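Local coordinates for protein CRISPR-associated endoribonuclease Cas2 2 (Sulfolobus solfataricus, PDB 3EXC) that cuts single-stranded RNA as a magnesium-dependent endoribonuclease of the CRISPR antiviral defence system, working as a homodimer, at residues A[49-52]-A[53-57]; A[70-73]-A[74-77]. The protein carries 2 engineered substitutions. All coordinates share one frame; numbering follows the deposited sequence.

How the contacts relate
Contacts 1 and 2 are both local: contact 1 lies within one helix, and contact 2 runs from a strand end through a short helix. They lie on opposite sides of the chain's centre. Their centres are about 24 Å apart, and their nearest atoms about 11 Å, so they do not touch. Contact 1 sits on helix 47-57, which lies on the sheet. Contact 2 is built round the short helix 72-76, which follows strand 64-70. Each has a buried side and an exposed side, and each also meets the second subunit. The chemistry differs. In contact 1 the main-chain bonds are joined by apolar and aliphatic contacts. In contact 2 side-chain charges are added: a carboxylate at the helix start and a salt bridge on its outer side.

Contact 1 (A[49-52]-A[53-57]); sequences DLVR and VVKLI
Helix 47-57 is one of the two long helices of the ferredoxin-like fold of Cas2, and this contact is its last two turns, where Leu50 meets Val54 and Val51 meets Lys55. Four successive main-chain bonds of the i to i+4 kind hold the turns together. They run from Val53 N to Asp49 O, Val54 N to Leu50 O, Lys55 N to Val51 O and Leu56 N to Arg52 O. The Lys55 N to Val51 O bond, at 2.9 Å, is nearly straight, with an N-H...O angle of 173°. Leu56 N to Arg52 O is more bent, at 150°.

On the buried side, Leu50 CD1 reaches Val54 CG2 at 4.4 Å, a loose apolar touch. Val54 CG2 also rests 3.4 Å from Leu50 O. Leu50 and Val54 face helix 15-27 and strand 64-70, through Leu25 and Ile67 for Leu50 and Leu21 and Val65 for Val54. Val51 packs on Ile79 of the second subunit, and Val54 on Ile81 of that subunit.

Val51 and Lys55 run side by side and point the same way. Val51 CG1 stands anti to its backbone N (chi1 172°) and meets Lys55 CE at 3.7 Å. The lysine chain is extended beyond CG until its last bond, where it turns. Leu56 curls back over the preceding turn, with CG 3.3 Å from Arg52 O.

The main-chain bonds thus set the spacing of the turns, and the side chains meet through aliphatic groups alone. Lys55 can therefore line Val51 with its methylenes while its last bond turns the ammonium group away.

Contact 2 (A[70-73]-A[74-77]); sequences LGIR and DWER
Asp74 folds back over the start of helix 72-76 and meets the backbone of Gly71, the N-cap residue. Its OD2 accepts a hydrogen bond from Gly71 N at 3.2 Å. The donor comes from the anti side of the carboxylate, 28° out of its plane. With CG beside the backbone N (chi1 -58°), the carboxylate is turned back toward the N-H of Gly71. Gly71 O in turn accepts Trp75 N at 3.1 Å.

On the outer side Arg73 and Glu76 form a salt bridge. Arg73 NH2 lies 2.8 Å from Glu76 OE1, again on the anti side. The oxygen sits near the guanidinium plane, but the two flat groups are turned 60° apart. Bends at chi2 and chi3 bring the arginine chain round to it. The other branch, NH1, passes 3.8 Å from Arg77 CD. Ile72 CD1 touches the Trp75 ring at its edge, 4.4 Å from CD1 of that ring.

Leu70, at the end of strand 64-70, and Trp75 both lean on Leu7 of strand 5-11. Both also pack on Ile68 of the second subunit, which places this short helix between strand 5-11 of its own sheet and the second subunit.

Contact 1 (A[49-52]-A[53-57])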
ATOM      1  N   ASP A  49     -11.941  -7.495 -14.307  1.00 52.81           N
ATOM      2  CA  ASP A  49     -11.828  -6.159 -14.886  1.00 50.08           C
ATOM      3  C   ASP A  49     -10.787  -5.280 -14.255  1.00 47.14           C
ATOM      4  O   ASP A  49     -10.102  -4.549 -14.975  1.00 46.03           O
ATOM      5  CB  ASP A  49     -13.154  -5.435 -14.889  1.00 50.49           C
ATOM      6  CG  ASP A  49     -13.986  -5.839 -16.052  1.00 55.39           C
ATOM      7  OD1 ASP A  49     -15.021  -5.193 -16.290  1.00 59.08           O
ATOM      8  OD2 ASP A  49     -13.597  -6.812 -16.756  1.00 59.42           O
ATOM      9  N   LEU A  50     -10.694  -5.344 -12.918  1.00 44.09           N
ATOM     10  CA  LEU A  50      -9.646  -4.683 -12.155  1.00 41.74           C
ATOM     11  C   LEU A  50      -8.240  -5.073 -12.657  1.00 40.64           C
ATOM     12  O   LEU A  50      -7.422  -4.212 -12.979  1.00 40.05           O
ATOM     13  CB  LEU A  50      -9.783  -4.948 -10.646  1.00 40.78           C
ATOM     14  CG  LEU A  50      -8.722  -4.308  -9.774  1.00 39.40           C
ATOM     15  CD1 LEU A  50      -8.810  -2.838  -9.978  1.00 36.29           C
ATOM     16  CD2 LEU A  50      -8.970  -4.640  -8.304  1.00 40.30           C
ATOM     17  N   VAL A  51      -7.970  -6.362 -12.745  1.00 39.49           N
ATOM     18  CA  VAL A  51      -6.680  -6.804 -13.193  1.00 39.45           C
ATOM     19  C   VAL A  51      -6.419  -6.354 -14.623  1.00 39.15           C
ATOM     20  O   VAL A  51      -5.320  -5.864 -14.909  1.00 39.71           O
ATOM     21  CB  VAL A  51      -6.538  -8.328 -13.017  1.00 39.83           C
ATOM     22  CG1 VAL A  51      -5.278  -8.861 -13.660  1.00 40.72           C
ATOM     23  CG2 VAL A  51      -6.562  -8.686 -11.517  1.00 39.77           C
ATOM     24  N   ARG A  52      -7.412  -6.480 -15.509  1.00 39.26           N
ATOM     25  CA  ARG A  52      -7.242  -6.068 -16.910  1.00 38.98           C
ATOM     26  C   ARG A  52      -6.930  -4.567 -16.945  1.00 38.12           C
ATOM     27  O   ARG A  52      -5.979  -4.135 -17.573  1.00 39.35           O
ATOM     28  CB  ARG A  52      -8.467  -6.433 -17.754  1.00 39.97           C
ATOM     29  CG  ARG A  52      -8.160  -7.191 -19.083  1.00 42.87           C
ATOM     30  CD  ARG A  52      -9.091  -6.766 -20.265  1.00 48.37           C
ATOM     31  NE  ARG A  52     -10.367  -6.064 -19.899  1.00 49.64           N
ATOM     32  CZ  ARG A  52     -11.369  -5.769 -20.766  1.00 49.37           C
ATOM     33  NH1 ARG A  52     -12.459  -5.142 -20.325  0.50 47.24           N
ATOM     34  NH2 ARG A  52     -11.290  -6.098 -22.081  1.00 46.88           N
ATOM     35  N   VAL A  53      -7.666  -3.752 -16.218  1.00 37.08           N
ATOM     36  CA  VAL A  53      -7.370  -2.321 -16.188  1.00 35.38           C
ATOM     37  C   VAL A  53      -5.949  -2.004 -15.769  1.00 35.53           C
ATOM     38  O   VAL A  53      -5.245  -1.227 -16.425  1.00 36.67           O
ATOM     39  CB  VAL A  53      -8.320  -1.603 -15.223  1.00 36.17           C
ATOM     40  CG1 VAL A  53      -7.744  -0.231 -14.696  1.00 36.82           C
ATOM     41  CG2 VAL A  53      -9.705  -1.497 -15.834  1.00 35.23           C
ATOM     42  N   VAL A  54      -5.516  -2.579 -14.655  1.00 33.57           N
ATOM     43  CA  VAL A  54      -4.200  -2.300 -14.189  1.00 32.05           C
ATOM     44  C   VAL A  54      -3.191  -2.723 -15.240  1.00 31.05           C
ATOM     45  O   VAL A  54      -2.335  -1.955 -15.602  1.00 30.84           O
ATOM     46  CB  VAL A  54      -3.953  -3.019 -12.847  1.00 31.67           C
ATOM     47  CG1 VAL A  54      -2.485  -2.935 -12.494  1.00 33.46           C
ATOM     48  CG2 VAL A  54      -4.822  -2.407 -11.739  1.00 30.61           C
ATOM     49  N   LYS A  55      -3.297  -3.947 -15.753  1.00 31.38           N
ATOM     50  CA  LYS A  55      -2.305  -4.431 -16.758  1.00 32.81           C
ATOM     51  C   LYS A  55      -2.203  -3.541 -18.031  1.00 32.65           C
ATOM     52  O   LYS A  55      -1.102  -3.349 -18.603  1.00 32.79           O
ATOM     53  CB  LYS A  55      -2.576  -5.879 -17.193  1.00 33.32           C
ATOM     54  CG  LYS A  55      -2.366  -6.978 -16.135  1.00 38.92           C
ATOM     55  CD  LYS A  55      -2.589  -8.378 -16.779  1.00 45.87           C
ATOM     56  CE  LYS A  55      -2.327  -9.467 -15.733  1.00 52.76           C
ATOM     57  NZ  LYS A  55      -0.852  -9.810 -15.520  1.00 57.46           N
ATOM     58  N   LEU A  56      -3.339  -3.002 -18.467  1.00 31.60           N
ATOM     59  CA  LEU A  56      -3.377  -2.238 -19.713  1.00 30.57           C
ATOM     60  C   LEU A  56      -2.728  -0.885 -19.480  1.00 30.95           C
ATOM     61  O   LEU A  56      -2.109  -0.339 -20.391  1.00 31.32           O
ATOM     62  CB  LEU A  56      -4.804  -2.099 -20.206  1.00 29.53           C
ATOM     63  CG  LEU A  56      -5.541  -3.358 -20.720  1.00 30.85           C
ATOM     64  CD1 LEU A  56      -7.014  -3.146 -21.074  1.00 29.14           C
ATOM     65  CD2 LEU A  56      -4.889  -3.953 -21.948  1.00 32.27           C
ATOM     66  N   ILE A  57      -2.804  -0.365 -18.259  1.00 30.68           N
ATOM     67  CA  ILE A  57      -2.323   0.990 -18.005  1.00 30.74           C
ATOM     68  C   ILE A  57      -0.844   1.034 -17.619  1.00 31.94           C
ATOM     69  O   ILE A  57      -0.114   1.905 -18.051  1.00 30.82           O
ATOM     70  CB  ILE A  57      -3.158   1.717 -16.878  1.00 31.05           C
ATOM     71  CG1 ILE A  57      -4.561   2.052 -17.399  1.00 29.61           C
ATOM     72  CG2 ILE A  57      -2.437   3.050 -16.412  1.00 27.29           C
ATOM     73  CD1 ILE A  57      -5.535   2.388 -16.263  1.00 26.03           C
TER

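Contact 2 (A[70-73]-A[74-77])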
ATOM      1  N   LEU A  70      -8.463  -8.196   1.803  1.00 31.35           N
ATOM      2  CA  LEU A  70      -8.465  -8.336   3.234  1.00 32.28           C
ATOM      3  C   LEU A  70      -9.840  -8.372   3.809  1.00 29.96           C
ATOM      4  O   LEU A  70     -10.762  -8.040   3.121  1.00 27.75           O
ATOM      5  CB  LEU A  70      -7.652  -7.277   3.893  1.00 34.53           C
ATOM      6  CG  LEU A  70      -7.943  -5.840   3.621  1.00 40.93           C
ATOM      7  CD1 LEU A  70      -6.865  -5.162   4.381  1.00 43.45           C
ATOM      8  CD2 LEU A  70      -7.804  -5.614   2.177  1.00 45.75           C
ATOM      9  N   GLY A  71      -9.985  -8.884   5.014  1.00 28.52           N
ATOM     10  CA  GLY A  71     -11.308  -8.970   5.634  1.00 27.46           C
ATOM     11  C   GLY A  71     -11.649  -7.565   6.120  1.00 27.78           C
ATOM     12  O   GLY A  71     -10.782  -6.717   6.410  1.00 27.28           O
ATOM     13  N   ILE A  72     -12.919  -7.300   6.214  1.00 27.71           N
ATOM     14  CA  ILE A  72     -13.412  -6.032   6.699  1.00 28.72           C
ATOM     15  C   ILE A  72     -12.817  -5.689   8.080  1.00 28.00           C
ATOM     16  O   ILE A  72     -12.447  -4.540   8.310  1.00 29.05           O
ATOM     17  CB  ILE A  72     -14.996  -6.051   6.674  1.00 29.31           C
ATOM     18  CG1 ILE A  72     -15.586  -4.735   7.203  1.00 31.97           C
ATOM     19  CG2 ILE A  72     -15.548  -7.190   7.485  1.00 33.39           C
ATOM     20  CD1 ILE A  72     -15.033  -3.427   6.361  1.00 38.76           C
ATOM     21  N   ARG A  73     -12.736  -6.654   9.008  1.00 27.20           N
ATOM     22  CA  ARG A  73     -12.261  -6.360  10.352  1.00 26.53           C
ATOM     23  C   ARG A  73     -10.770  -6.021  10.344  1.00 27.29           C
ATOM     24  O   ARG A  73     -10.365  -5.187  11.122  1.00 26.41           O
ATOM     25  CB  ARG A  73     -12.575  -7.482  11.348  1.00 25.12           C
ATOM     26  CG  ARG A  73     -14.054  -7.592  11.642  1.00 25.47           C
ATOM     27  CD  ARG A  73     -14.630  -6.357  12.436  1.00 23.33           C
ATOM     28  NE  ARG A  73     -13.977  -6.182  13.748  1.00 20.82           N
ATOM     29  CZ  ARG A  73     -13.395  -5.066  14.185  1.00 22.46           C
ATOM     30  NH1 ARG A  73     -12.831  -5.077  15.369  1.00 20.53           N
ATOM     31  NH2 ARG A  73     -13.374  -3.944  13.460  1.00 21.76           N
ATOM     32  N   ASP A  74      -9.967  -6.655   9.478  1.00 28.14           N
ATOM     33  CA  ASP A  74      -8.552  -6.276   9.341  1.00 29.91           C
ATOM     34  C   ASP A  74      -8.427  -4.848   8.827  1.00 30.43           C
ATOM     35  O   ASP A  74      -7.574  -4.092   9.274  1.00 31.05           O
ATOM     36  CB  ASP A  74      -7.818  -7.114   8.261  1.00 31.08           C
ATOM     37  CG  ASP A  74      -7.866  -8.609   8.521  1.00 39.72           C
ATOM     38  OD1 ASP A  74      -7.685  -8.984   9.738  1.00 43.36           O
ATOM     39  OD2 ASP A  74      -8.084  -9.405   7.477  1.00 50.99           O
ATOM     40  N   TRP A  75      -9.228  -4.461   7.844  1.00 29.85           N
ATOM     41  CA  TRP A  75      -9.161  -3.080   7.360  1.00 29.22           C
ATOM     42  C   TRP A  75      -9.564  -2.075   8.479  1.00 29.48           C
ATOM     43  O   TRP A  75      -8.919  -1.034   8.751  1.00 29.34           O
ATOM     44  CB  TRP A  75     -10.135  -2.972   6.213  1.00 29.63           C
ATOM     45  CG  TRP A  75     -10.314  -1.562   5.780  1.00 32.44           C
ATOM     46  CD1 TRP A  75     -11.469  -0.819   5.834  1.00 32.56           C
ATOM     47  CD2 TRP A  75      -9.300  -0.708   5.242  1.00 31.01           C
ATOM     48  NE1 TRP A  75     -11.225   0.467   5.344  1.00 32.17           N
ATOM     49  CE2 TRP A  75      -9.907   0.551   4.971  1.00 31.92           C
ATOM     50  CE3 TRP A  75      -7.918  -0.874   4.994  1.00 32.06           C
ATOM     51  CZ2 TRP A  75      -9.190   1.631   4.468  1.00 32.15           C
ATOM     52  CZ3 TRP A  75      -7.201   0.191   4.464  1.00 31.12           C
ATOM     53  CH2 TRP A  75      -7.834   1.435   4.228  1.00 31.97           C
ATOM     54  N   GLU A  76     -10.668  -2.406   9.148  1.00 28.10           N
ATOM     55  CA  GLU A  76     -11.156  -1.587  10.274  1.00 26.51           C
ATOM     56  C   GLU A  76     -10.108  -1.380  11.360  1.00 26.90           C
ATOM     57  O   GLU A  76     -10.024  -0.338  11.923  1.00 28.03           O
ATOM     58  CB  GLU A  76     -12.441  -2.205  10.854  1.00 24.20           C
ATOM     59  CG  GLU A  76     -13.532  -1.905   9.896  1.00 25.02           C
ATOM     60  CD  GLU A  76     -14.890  -2.382  10.353  1.00 32.44           C
ATOM     61  OE1 GLU A  76     -14.981  -3.261  11.255  1.00 32.97           O
ATOM     62  OE2 GLU A  76     -15.901  -1.859   9.804  1.00 38.08           O
ATOM     63  N   ARG A  77      -9.315  -2.382  11.651  1.00 26.19           N
ATOM     64  CA  ARG A  77      -8.354  -2.262  12.686  1.00 27.87           C
ATOM     65  C   ARG A  77      -7.034  -1.737  12.191  1.00 27.91           C
ATOM     66  O   ARG A  77      -6.099  -1.773  12.915  1.00 28.92           O
ATOM     67  CB  ARG A  77      -8.113  -3.612  13.346  1.00 26.05           C
ATOM     68  CG  ARG A  77      -9.383  -4.173  14.014  1.00 27.99           C
ATOM     69  CD  ARG A  77      -9.042  -5.081  15.225  1.00 26.13           C
ATOM     70  NE  ARG A  77      -8.763  -4.174  16.363  1.00 31.29           N
ATOM     71  CZ  ARG A  77      -7.575  -4.039  17.004  1.00 30.76           C
ATOM     72  NH1 ARG A  77      -7.466  -3.163  17.973  1.00 28.31           N
ATOM     73  NH2 ARG A  77      -6.532  -4.796  16.736  1.00 28.51           N
TER